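Nicotinate phosphoribosyltransferase (Saccharomyces cerevisiae, PDB 1VLP) catalyses the ATP-dependent synthesis of nicotinate ribonucleotide from nicotinic acid and phosphoribosyl diphosphate, the first step in making NAD from that vitamin. Local coordinates at residues L55-F69 and L147-V159. Residues are numbered along the deposited sequence; the frame is centred on the assembly and turned at random.
Sequences LTFNKEAINWLKEQF and LLSLISEAYFKFV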
# COMPACT_ATOMS: atom_id res chain seq x y z
N LEU A 55 18.27 6.32 11.70
CA LEU A 55 17.88 5.08 12.33
C LEU A 55 18.64 3.94 11.64
O LEU A 55 18.56 3.78 10.43
CB LEU A 55 16.40 4.85 12.22
CG LEU A 55 15.45 5.90 12.88
CD1 LEU A 55 14.01 5.41 12.97
CD2 LEU A 55 15.97 6.38 14.24
N THR A 56 19.36 3.15 12.42
CA THR A 56 20.32 2.20 11.90
C THR A 56 20.10 0.80 12.47
O THR A 56 19.39 0.63 13.45
CB THR A 56 21.77 2.62 12.23
OG1 THR A 56 22.07 2.49 13.65
CG2 THR A 56 22.02 4.03 11.76
N PHE A 57 20.77 -0.16 11.85
CA PHE A 57 20.63 -1.56 12.21
C PHE A 57 21.88 -2.15 12.86
O PHE A 57 22.99 -1.64 12.72
CB PHE A 57 20.26 -2.37 10.96
CG PHE A 57 18.84 -2.12 10.52
CD1 PHE A 57 18.51 -1.01 9.74
CD2 PHE A 57 17.81 -2.96 10.97
CE1 PHE A 57 17.16 -0.77 9.40
CE2 PHE A 57 16.53 -2.74 10.63
CZ PHE A 57 16.19 -1.62 9.82
N ASN A 58 21.66 -3.27 13.54
CA ASN A 58 22.75 -4.03 14.14
C ASN A 58 22.86 -5.40 13.52
O ASN A 58 21.99 -5.82 12.72
CB ASN A 58 22.62 -4.08 15.67
CG ASN A 58 21.31 -4.63 16.17
OD1 ASN A 58 20.64 -5.45 15.56
ND2 ASN A 58 20.92 -4.13 17.35
N LYS A 59 23.91 -6.14 13.92
CA LYS A 59 24.14 -7.45 13.34
C LYS A 59 23.04 -8.42 13.69
O LYS A 59 22.64 -9.23 12.85
CB LYS A 59 25.51 -8.01 13.80
CG LYS A 59 26.67 -7.40 13.02
N GLU A 60 22.52 -8.33 14.90
CA GLU A 60 21.41 -9.22 15.30
C GLU A 60 20.21 -9.09 14.36
O GLU A 60 19.69 -10.09 13.84
CB GLU A 60 20.94 -8.90 16.71
CG GLU A 60 20.18 -10.07 17.36
CD GLU A 60 19.86 -9.84 18.85
OE1 GLU A 60 20.16 -8.74 19.40
OE2 GLU A 60 19.31 -10.79 19.46
N ALA A 61 19.79 -7.84 14.13
CA ALA A 61 18.64 -7.56 13.23
C ALA A 61 18.91 -8.09 11.82
O ALA A 61 18.03 -8.71 11.19
CB ALA A 61 18.39 -6.09 13.18
N ILE A 62 20.12 -7.86 11.32
CA ILE A 62 20.48 -8.26 9.97
C ILE A 62 20.41 -9.79 9.81
O ILE A 62 19.86 -10.33 8.83
CB ILE A 62 21.84 -7.68 9.59
CG1 ILE A 62 21.73 -6.15 9.45
CG2 ILE A 62 22.40 -8.34 8.28
CD1 ILE A 62 23.06 -5.39 9.39
N ASN A 63 20.97 -10.49 10.80
CA ASN A 63 20.98 -11.95 10.72
C ASN A 63 19.54 -12.51 10.77
O ASN A 63 19.25 -13.47 10.07
CB ASN A 63 21.85 -12.55 11.83
CG ASN A 63 23.34 -12.24 11.64
OD1 ASN A 63 23.78 -12.06 10.52
ND2 ASN A 63 24.09 -12.17 12.75
N TRP A 64 18.68 -11.94 11.62
CA TRP A 64 17.30 -12.36 11.71
C TRP A 64 16.58 -12.09 10.38
O TRP A 64 15.84 -12.91 9.89
CB TRP A 64 16.61 -11.64 12.88
CG TRP A 64 15.22 -12.04 13.17
CD1 TRP A 64 14.82 -13.03 14.01
CD2 TRP A 64 14.03 -11.41 12.70
NE1 TRP A 64 13.44 -13.07 14.08
CE2 TRP A 64 12.94 -12.09 13.27
CE3 TRP A 64 13.77 -10.32 11.85
CZ2 TRP A 64 11.64 -11.70 13.06
CZ3 TRP A 64 12.47 -9.94 11.64
CH2 TRP A 64 11.42 -10.62 12.23
N LEU A 65 16.83 -10.91 9.82
CA LEU A 65 16.25 -10.58 8.52
C LEU A 65 16.66 -11.56 7.45
O LEU A 65 15.84 -11.96 6.63
CB LEU A 65 16.61 -9.13 8.11
CG LEU A 65 15.74 -8.07 8.83
CD1 LEU A 65 16.38 -6.67 8.58
CD2 LEU A 65 14.32 -8.10 8.41
N LYS A 66 17.93 -11.91 7.40
CA LYS A 66 18.41 -12.84 6.38
C LYS A 66 17.59 -14.16 6.48
O LYS A 66 17.12 -14.70 5.47
CB LYS A 66 19.91 -13.10 6.59
CG LYS A 66 20.50 -14.07 5.69
CD LYS A 66 22.04 -14.06 5.76
CE LYS A 66 22.61 -15.29 5.04
NZ LYS A 66 22.13 -15.40 3.65
N GLU A 67 17.42 -14.64 7.71
CA GLU A 67 16.62 -15.83 7.96
C GLU A 67 15.15 -15.68 7.51
O GLU A 67 14.62 -16.52 6.78
CB GLU A 67 16.76 -16.26 9.42
CG GLU A 67 16.09 -17.56 9.75
CD GLU A 67 16.61 -18.09 11.07
OE1 GLU A 67 16.20 -17.55 12.11
OE2 GLU A 67 17.44 -19.02 11.08
N GLN A 68 14.51 -14.61 7.96
CA GLN A 68 13.12 -14.32 7.67
C GLN A 68 12.84 -14.17 6.15
O GLN A 68 11.85 -14.66 5.63
CB GLN A 68 12.64 -13.11 8.49
CG GLN A 68 12.58 -13.36 9.98
CD GLN A 68 11.48 -14.30 10.42
OE1 GLN A 68 10.41 -14.30 9.85
NE2 GLN A 68 11.74 -15.07 11.44
N PHE A 69 13.76 -13.51 5.45
CA PHE A 69 13.63 -13.38 4.03
C PHE A 69 13.66 -14.75 3.38
O PHE A 69 12.90 -15.01 2.44
CB PHE A 69 14.72 -12.51 3.41
CG PHE A 69 14.68 -11.03 3.79
CD1 PHE A 69 13.63 -10.45 4.51
CD2 PHE A 69 15.75 -10.22 3.43
CE1 PHE A 69 13.63 -9.08 4.81
CE2 PHE A 69 15.76 -8.87 3.75
CZ PHE A 69 14.71 -8.30 4.45
N LEU A 147 8.45 -7.64 3.00
CA LEU A 147 9.80 -7.18 3.33
C LEU A 147 9.75 -5.97 4.26
O LEU A 147 10.49 -5.90 5.23
CB LEU A 147 10.58 -6.83 2.07
CG LEU A 147 10.96 -8.02 1.21
CD1 LEU A 147 11.84 -7.57 0.07
CD2 LEU A 147 11.63 -9.16 1.99
N LEU A 148 8.95 -4.95 3.91
CA LEU A 148 8.75 -3.80 4.80
C LEU A 148 8.29 -4.18 6.19
O LEU A 148 8.86 -3.69 7.18
CB LEU A 148 7.81 -2.80 4.17
CG LEU A 148 8.38 -2.05 2.97
CD1 LEU A 148 7.21 -1.27 2.31
CD2 LEU A 148 9.55 -1.16 3.38
N SER A 149 7.28 -5.06 6.24
CA SER A 149 6.71 -5.57 7.54
C SER A 149 7.80 -6.26 8.36
O SER A 149 7.93 -6.04 9.58
CB SER A 149 5.55 -6.54 7.32
OG SER A 149 4.45 -5.90 6.65
N LEU A 150 8.66 -7.02 7.67
CA LEU A 150 9.76 -7.67 8.37
C LEU A 150 10.86 -6.73 8.88
O LEU A 150 11.38 -6.91 10.02
CB LEU A 150 10.39 -8.74 7.48
CG LEU A 150 9.61 -10.08 7.42
CD1 LEU A 150 10.18 -10.93 6.24
CD2 LEU A 150 9.57 -10.84 8.74
N ILE A 151 11.24 -5.77 8.04
CA ILE A 151 12.30 -4.81 8.38
C ILE A 151 11.84 -3.98 9.59
O ILE A 151 12.61 -3.81 10.57
CB ILE A 151 12.66 -3.94 7.16
CG1 ILE A 151 13.29 -4.79 6.05
CG2 ILE A 151 13.63 -2.85 7.52
CD1 ILE A 151 13.27 -4.14 4.73
N SER A 152 10.61 -3.48 9.56
CA SER A 152 10.05 -2.75 10.71
C SER A 152 10.07 -3.63 11.96
O SER A 152 10.55 -3.20 13.02
CB SER A 152 8.63 -2.29 10.40
OG SER A 152 8.10 -1.43 11.36
N GLU A 153 9.54 -4.84 11.84
CA GLU A 153 9.53 -5.75 12.99
C GLU A 153 10.94 -6.01 13.57
O GLU A 153 11.12 -5.94 14.76
CB GLU A 153 8.78 -7.04 12.65
CG GLU A 153 8.75 -8.00 13.82
CD GLU A 153 7.49 -8.85 13.94
OE1 GLU A 153 6.51 -8.69 13.17
OE2 GLU A 153 7.50 -9.70 14.84
N ALA A 154 11.92 -6.25 12.70
CA ALA A 154 13.35 -6.43 13.06
C ALA A 154 13.87 -5.24 13.87
O ALA A 154 14.47 -5.40 14.92
CB ALA A 154 14.19 -6.64 11.82
N TYR A 155 13.60 -4.03 13.36
CA TYR A 155 14.10 -2.81 13.96
C TYR A 155 13.58 -2.70 15.40
O TYR A 155 14.36 -2.45 16.34
CB TYR A 155 13.72 -1.55 13.11
CG TYR A 155 14.32 -0.30 13.67
CD1 TYR A 155 15.68 0.05 13.39
CD2 TYR A 155 13.60 0.49 14.55
CE1 TYR A 155 16.27 1.17 13.95
CE2 TYR A 155 14.21 1.61 15.15
CZ TYR A 155 15.55 1.93 14.83
OH TYR A 155 16.14 3.06 15.43
N PHE A 156 12.27 -2.94 15.61
CA PHE A 156 11.66 -2.80 16.94
C PHE A 156 11.85 -3.99 17.86
O PHE A 156 11.57 -3.88 19.03
CB PHE A 156 10.22 -2.35 16.83
CG PHE A 156 10.14 -0.94 16.33
CD1 PHE A 156 10.53 0.12 17.16
CD2 PHE A 156 9.79 -0.66 15.02
CE1 PHE A 156 10.51 1.45 16.70
CE2 PHE A 156 9.76 0.65 14.57
CZ PHE A 156 10.12 1.69 15.40
N LYS A 157 12.31 -5.08 17.30
CA LYS A 157 12.67 -6.28 18.07
C LYS A 157 14.10 -6.23 18.59
O LYS A 157 14.38 -6.67 19.72
CB LYS A 157 12.47 -7.51 17.17
CG LYS A 157 12.34 -8.84 17.85
CD LYS A 157 12.07 -9.97 16.77
CE LYS A 157 11.83 -11.32 17.44
NZ LYS A 157 10.56 -11.34 18.25
N PHE A 158 15.03 -5.79 17.74
CA PHE A 158 16.47 -5.87 18.00
C PHE A 158 17.17 -4.53 18.23
O PHE A 158 18.22 -4.50 18.89
CB PHE A 158 17.16 -6.62 16.86
CG PHE A 158 16.67 -8.01 16.71
CD1 PHE A 158 16.91 -8.95 17.74
CD2 PHE A 158 15.88 -8.38 15.64
CE1 PHE A 158 16.40 -10.25 17.66
CE2 PHE A 158 15.37 -9.68 15.53
CZ PHE A 158 15.63 -10.61 16.54
N VAL A 159 16.65 -3.46 17.65
CA VAL A 159 17.33 -2.17 17.70
C VAL A 159 16.74 -1.21 18.74
O VAL A 159 17.49 -0.76 19.63
CB VAL A 159 17.45 -1.50 16.30
CG1 VAL A 159 18.27 -0.21 16.34
CG2 VAL A 159 18.05 -2.48 15.31
O HOH W 1 18.93 3.53 15.33
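Asn58 ND2 donates to Phe158 O (3.1 Å, 163° at the hydrogen), the single direct hydrogen bond between 55-69 and 147-159. The acceptor lies nearly in the amide plane of Asn58, whereas the donor stands above the carbonyl plane of Phe158. The same amide is an N-cap: its OD1 accepts from Ala61 N, and with chi1 at 56° CG sits between the backbone N and carbonyl carbon, turned back over the first helical turn. A water accepts from Thr56 N and lies 2.8 Å from Tyr155 OH, and the edge of the Tyr155 ring meets the face of Phe57, centroids 5.5 Å apart.

Segments 59-69 and 147-159 run roughly antiparallel, their axes 8.7 Å apart at closest approach, consistent with small residues there: Ala61 CB lies 4.4 Å from Ala154 CB. Trp64, its CG anti to the backbone N (chi1 -176°), enters a hole formed by Glu153, Ala154, Lys157 and Phe158; Phe158 CE2 lies over one indole face, 3.3 Å from Trp64 CG. Reciprocally, Leu150 is a knob among Trp64, Leu65, Gln68 and Phe69. Farther along, Leu147 CD2 makes a CH-pi contact 3.8 Å from the Phe69 ring centroid.

Strands 113-120 and 126-134 also touch both helices, placing the pair against the antiparallel sheet. Largely apolar packing thus joins the helices, with polar fastening concentrated around Asn58, at the start of helix 59-71, and the nearby Tyr155 and Phe158.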